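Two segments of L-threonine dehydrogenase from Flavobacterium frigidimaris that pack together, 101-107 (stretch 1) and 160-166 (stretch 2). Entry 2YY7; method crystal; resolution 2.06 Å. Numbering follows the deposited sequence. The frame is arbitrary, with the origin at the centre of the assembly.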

ATOM      1  N   VAL A 101      13.044  -1.122  12.080  1.00  8.99           N
ATOM      2  CA  VAL A 101      14.195  -0.330  11.650  1.00  9.87           C
ATOM      3  C   VAL A 101      13.833   1.150  11.511  1.00 10.15           C
ATOM      4  O   VAL A 101      14.622   2.020  11.874  1.00  9.30           O
ATOM      5  CB  VAL A 101      14.770  -0.852  10.307  1.00 10.16           C
ATOM      6  CG1 VAL A 101      15.895   0.062   9.820  1.00 10.43           C
ATOM      7  CG2 VAL A 101      15.297  -2.267  10.492  1.00  9.30           C
ATOM      8  N   LEU A 102      12.639   1.435  10.997  1.00 10.97           N
ATOM      9  CA  LEU A 102      12.205   2.819  10.838  1.00 11.22           C
ATOM     10  C   LEU A 102      12.035   3.468  12.207  1.00 11.68           C
ATOM     11  O   LEU A 102      12.393   4.633  12.395  1.00 11.85           O
ATOM     12  CB  LEU A 102      10.888   2.898  10.048  1.00 10.16           C
ATOM     13  CG  LEU A 102      10.932   2.641   8.535  1.00  9.38           C
ATOM     14  CD1 LEU A 102       9.516   2.708   7.965  1.00 10.20           C
ATOM     15  CD2 LEU A 102      11.819   3.680   7.845  1.00 10.00           C
ATOM     16  N   ASN A 103      11.489   2.712  13.159  1.00 11.46           N
ATOM     17  CA  ASN A 103      11.291   3.217  14.518  1.00 10.60           C
ATOM     18  C   ASN A 103      12.636   3.458  15.213  1.00 11.12           C
ATOM     19  O   ASN A 103      12.748   4.336  16.067  1.00 10.31           O
ATOM     20  CB  ASN A 103      10.429   2.240  15.335  1.00 11.10           C
ATOM     21  CG  ASN A 103       8.934   2.434  15.099  1.00 11.43           C
ATOM     22  OD1 ASN A 103       8.134   1.514  15.297  1.00 12.15           O
ATOM     23  ND2 ASN A 103       8.548   3.640  14.695  1.00  6.54           N
ATOM     24  N   LEU A 104      13.659   2.685  14.856  1.00  9.70           N
ATOM     25  CA  LEU A 104      14.975   2.891  15.458  1.00 11.22           C
ATOM     26  C   LEU A 104      15.506   4.238  14.972  1.00 11.26           C
ATOM     27  O   LEU A 104      16.136   4.982  15.727  1.00 12.02           O
ATOM     28  CB  LEU A 104      15.961   1.780  15.060  1.00 10.97           C
ATOM     29  CG  LEU A 104      16.213   0.558  15.967  1.00 14.46           C
ATOM     30  CD1 LEU A 104      15.950   0.915  17.419  1.00 16.09           C
ATOM     31  CD2 LEU A 104      15.347  -0.602  15.549  1.00 17.22           C
ATOM     32  N   ALA A 105      15.243   4.550  13.705  1.00 11.44           N
ATOM     33  CA  ALA A 105      15.685   5.816  13.131  1.00 10.22           C
ATOM     34  C   ALA A 105      14.876   6.959  13.743  1.00 11.23           C
ATOM     35  O   ALA A 105      15.416   8.027  14.038  1.00 10.14           O
ATOM     36  CB  ALA A 105      15.513   5.797  11.613  1.00  9.79           C
ATOM     37  N   LYS A 106      13.582   6.727  13.935  1.00 10.83           N
ATOM     38  CA  LYS A 106      12.699   7.732  14.532  1.00 12.47           C
ATOM     39  C   LYS A 106      13.183   8.079  15.945  1.00 14.06           C
ATOM     40  O   LYS A 106      13.136   9.238  16.367  1.00 14.63           O
ATOM     41  CB  LYS A 106      11.265   7.189  14.580  1.00 12.01           C
ATOM     42  CG  LYS A 106      10.226   8.101  15.226  1.00 11.29           C
ATOM     43  CD  LYS A 106       8.825   7.521  15.037  1.00 12.79           C
ATOM     44  CE  LYS A 106       7.758   8.323  15.777  1.00 16.85           C
ATOM     45  NZ  LYS A 106       7.846   8.133  17.252  1.00 19.36           N
ATOM     46  N   ALA A 107      13.657   7.068  16.669  1.00 14.68           N
ATOM     47  CA  ALA A 107      14.143   7.251  18.033  1.00 16.20           C
ATOM     48  C   ALA A 107      15.575   7.786  18.085  1.00 16.75           C
ATOM     49  O   ALA A 107      16.128   7.979  19.166  1.00 16.88           O
ATOM     50  CB  ALA A 107      14.055   5.927  18.797  1.00 16.98           C
TER
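Stretch 2 160-166: IYGVDVR

Stretch 2 lies against one side of the stretch 1 helix in a small, largely apolar side-chain contact, extended at its more exposed end by a lysine laid over a tyrosine ring and by one bridging water. The two segments together bury 270 Å², and no direct hydrogen bond joins them, so the packing rests on van der Waals contact, the ring interaction and solvent.

Stretch 1 is helical from Val101 through Lys106, as the backbone angles and the bonds from Ala105 N to Val101 O (3.2 Å) and from Lys106 N to Leu102 O (2.9 Å) attest. Stretch 2 changes conformation along its length. Ile160 and Tyr161 finish a helix; Gly162 leaves it with phi/psi of 70/20, a positive phi that favours glycine; Val163 has extended angles, -69/133, and Val165 and Arg166 lie in a strand. The register gives the direction: Tyr161 CA is nearest Lys106 CA at 6.1 Å, Val163 CA is nearest Ala105 CA at 6.0 Å, and Val165 reaches back to Leu102. As stretch 2 advances, its contacts therefore move toward the start of stretch 1, so the contacts run in reverse order along the helix, although stretch 2 passes it obliquely. Because stretch 2 bends from helix into strand, no single crossing angle describes it.

Val163 is central to the apolar part. Its CA-to-CB bond points toward the helix, chi1 is t (170°), and 64 Å² of the residue is covered. Val163 CG1 meets Ala105 CB at 3.4 Å, a close approach in which the short alanine side chain also points toward stretch 2. Val163 CG2 lies 3.8 Å from Lys106 N and 4.2 Å from Leu102 O, thus touching the helix backbone as well. Farther along, Val165 CG2 comes within 4.3 Å of Leu102 CD2, a looser contact; the CA-to-CB bond of Leu102 points sideways to stretch 2, but the end of its side chain comes nearer.

At the other end, the t, t, t run of chi1 to chi3 carries Lys106 CE over one face of the Tyr161 ring, 3.4 Å from Tyr161 CZ, with CE only 14° off the ring normal: a CH-pi contact. Chi4 (-72°, m) then sets the position of NZ. Lys106 NZ stands 4.8 Å from the centroid of the Tyr161 ring, 19° off the normal, adding a cation-pi component. Water 1 links the backbones, its oxygen donating to Lys106 O at 2.7 Å and, weakly, to Tyr161 O at 3.3 Å.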

ATOM      1  N   ILE A 160       7.607  13.074   7.972  1.00 14.91           N
ATOM      2  CA  ILE A 160       7.068  13.395   9.281  1.00 14.84           C
ATOM      3  C   ILE A 160       8.089  13.338  10.413  1.00 16.02           C
ATOM      4  O   ILE A 160       8.087  14.199  11.297  1.00 15.59           O
ATOM      5  CB  ILE A 160       5.877  12.464   9.618  1.00 15.77           C
ATOM      6  CG1 ILE A 160       4.812  12.582   8.525  1.00 12.50           C
ATOM      7  CG2 ILE A 160       5.287  12.824  10.980  1.00 16.08           C
ATOM      8  CD1 ILE A 160       4.329  14.018   8.280  1.00 18.46           C
ATOM      9  N   TYR A 161       8.974  12.349  10.389  1.00 14.90           N
ATOM     10  CA  TYR A 161       9.957  12.237  11.459  1.00 15.81           C
ATOM     11  C   TYR A 161      11.381  12.601  11.060  1.00 15.82           C
ATOM     12  O   TYR A 161      12.290  12.531  11.883  1.00 16.15           O
ATOM     13  CB  TYR A 161       9.914  10.825  12.052  1.00 15.97           C
ATOM     14  CG  TYR A 161       8.527  10.418  12.490  1.00 16.40           C
ATOM     15  CD1 TYR A 161       7.802  11.197  13.394  1.00 18.40           C
ATOM     16  CD2 TYR A 161       7.931   9.260  11.996  1.00 16.46           C
ATOM     17  CE1 TYR A 161       6.519  10.832  13.792  1.00 18.35           C
ATOM     18  CE2 TYR A 161       6.653   8.885  12.387  1.00 16.05           C
ATOM     19  CZ  TYR A 161       5.953   9.674  13.285  1.00 17.97           C
ATOM     20  OH  TYR A 161       4.692   9.297  13.678  1.00 18.81           O
ATOM     21  N   GLY A 162      11.571  13.002   9.807  1.00 15.45           N
ATOM     22  CA  GLY A 162      12.897  13.387   9.346  1.00 14.74           C
ATOM     23  C   GLY A 162      13.892  12.247   9.212  1.00 14.31           C
ATOM     24  O   GLY A 162      15.105  12.471   9.178  1.00 14.42           O
ATOM     25  N   VAL A 163      13.388  11.021   9.128  1.00 12.66           N
ATOM     26  CA  VAL A 163      14.257   9.856   8.997  1.00 12.21           C
ATOM     27  C   VAL A 163      14.968   9.789   7.647  1.00 12.36           C
ATOM     28  O   VAL A 163      14.349   9.962   6.602  1.00 11.05           O
ATOM     29  CB  VAL A 163      13.463   8.548   9.180  1.00 12.68           C
ATOM     30  CG1 VAL A 163      14.332   7.346   8.782  1.00  9.50           C
ATOM     31  CG2 VAL A 163      12.994   8.427  10.627  1.00 12.55           C
ATOM     32  N   ASP A 164      16.270   9.525   7.675  1.00 11.64           N
ATOM     33  CA  ASP A 164      17.040   9.404   6.439  1.00 12.34           C
ATOM     34  C   ASP A 164      16.954   7.953   5.969  1.00 12.84           C
ATOM     35  O   ASP A 164      17.775   7.121   6.356  1.00 13.49           O
ATOM     36  CB  ASP A 164      18.508   9.769   6.675  1.00 11.23           C
ATOM     37  CG  ASP A 164      19.314   9.849   5.380  1.00 11.70           C
ATOM     38  OD1 ASP A 164      18.806   9.453   4.308  1.00 13.12           O
ATOM     39  OD2 ASP A 164      20.472  10.308   5.436  1.00  9.51           O
ATOM     40  N   VAL A 165      15.949   7.650   5.154  1.00 13.65           N
ATOM     41  CA  VAL A 165      15.775   6.299   4.624  1.00 12.07           C
ATOM     42  C   VAL A 165      15.834   6.365   3.103  1.00 12.49           C
ATOM     43  O   VAL A 165      15.117   7.144   2.473  1.00 12.55           O
ATOM     44  CB  VAL A 165      14.431   5.672   5.080  1.00 13.03           C
ATOM     45  CG1 VAL A 165      13.273   6.613   4.764  1.00 10.51           C
ATOM     46  CG2 VAL A 165      14.232   4.322   4.401  1.00  9.54           C
ATOM     47  N   ARG A 166      16.702   5.546   2.523  1.00 11.02           N
ATOM     48  CA  ARG A 166      16.894   5.526   1.082  1.00 10.31           C
ATOM     49  C   ARG A 166      16.518   4.172   0.510  1.00 10.14           C
ATOM     50  O   ARG A 166      16.772   3.136   1.128  1.00 10.39           O
ATOM     51  CB  ARG A 166      18.350   5.870   0.778  1.00  9.58           C
ATOM     52  CG  ARG A 166      18.810   7.078   1.591  1.00 10.11           C
ATOM     53  CD  ARG A 166      20.222   7.539   1.282  1.00  9.54           C
ATOM     54  NE  ARG A 166      20.579   8.655   2.155  1.00  8.95           N
ATOM     55  CZ  ARG A 166      21.676   9.394   2.036  1.00 10.06           C
ATOM     56  NH1 ARG A 166      22.549   9.145   1.072  1.00 10.44           N
ATOM     57  NH2 ARG A 166      21.899  10.386   2.890  1.00 10.55           N
TER
HETATM   58  O   HOH W   1      12.803  11.558  15.033  1.00 38.08           O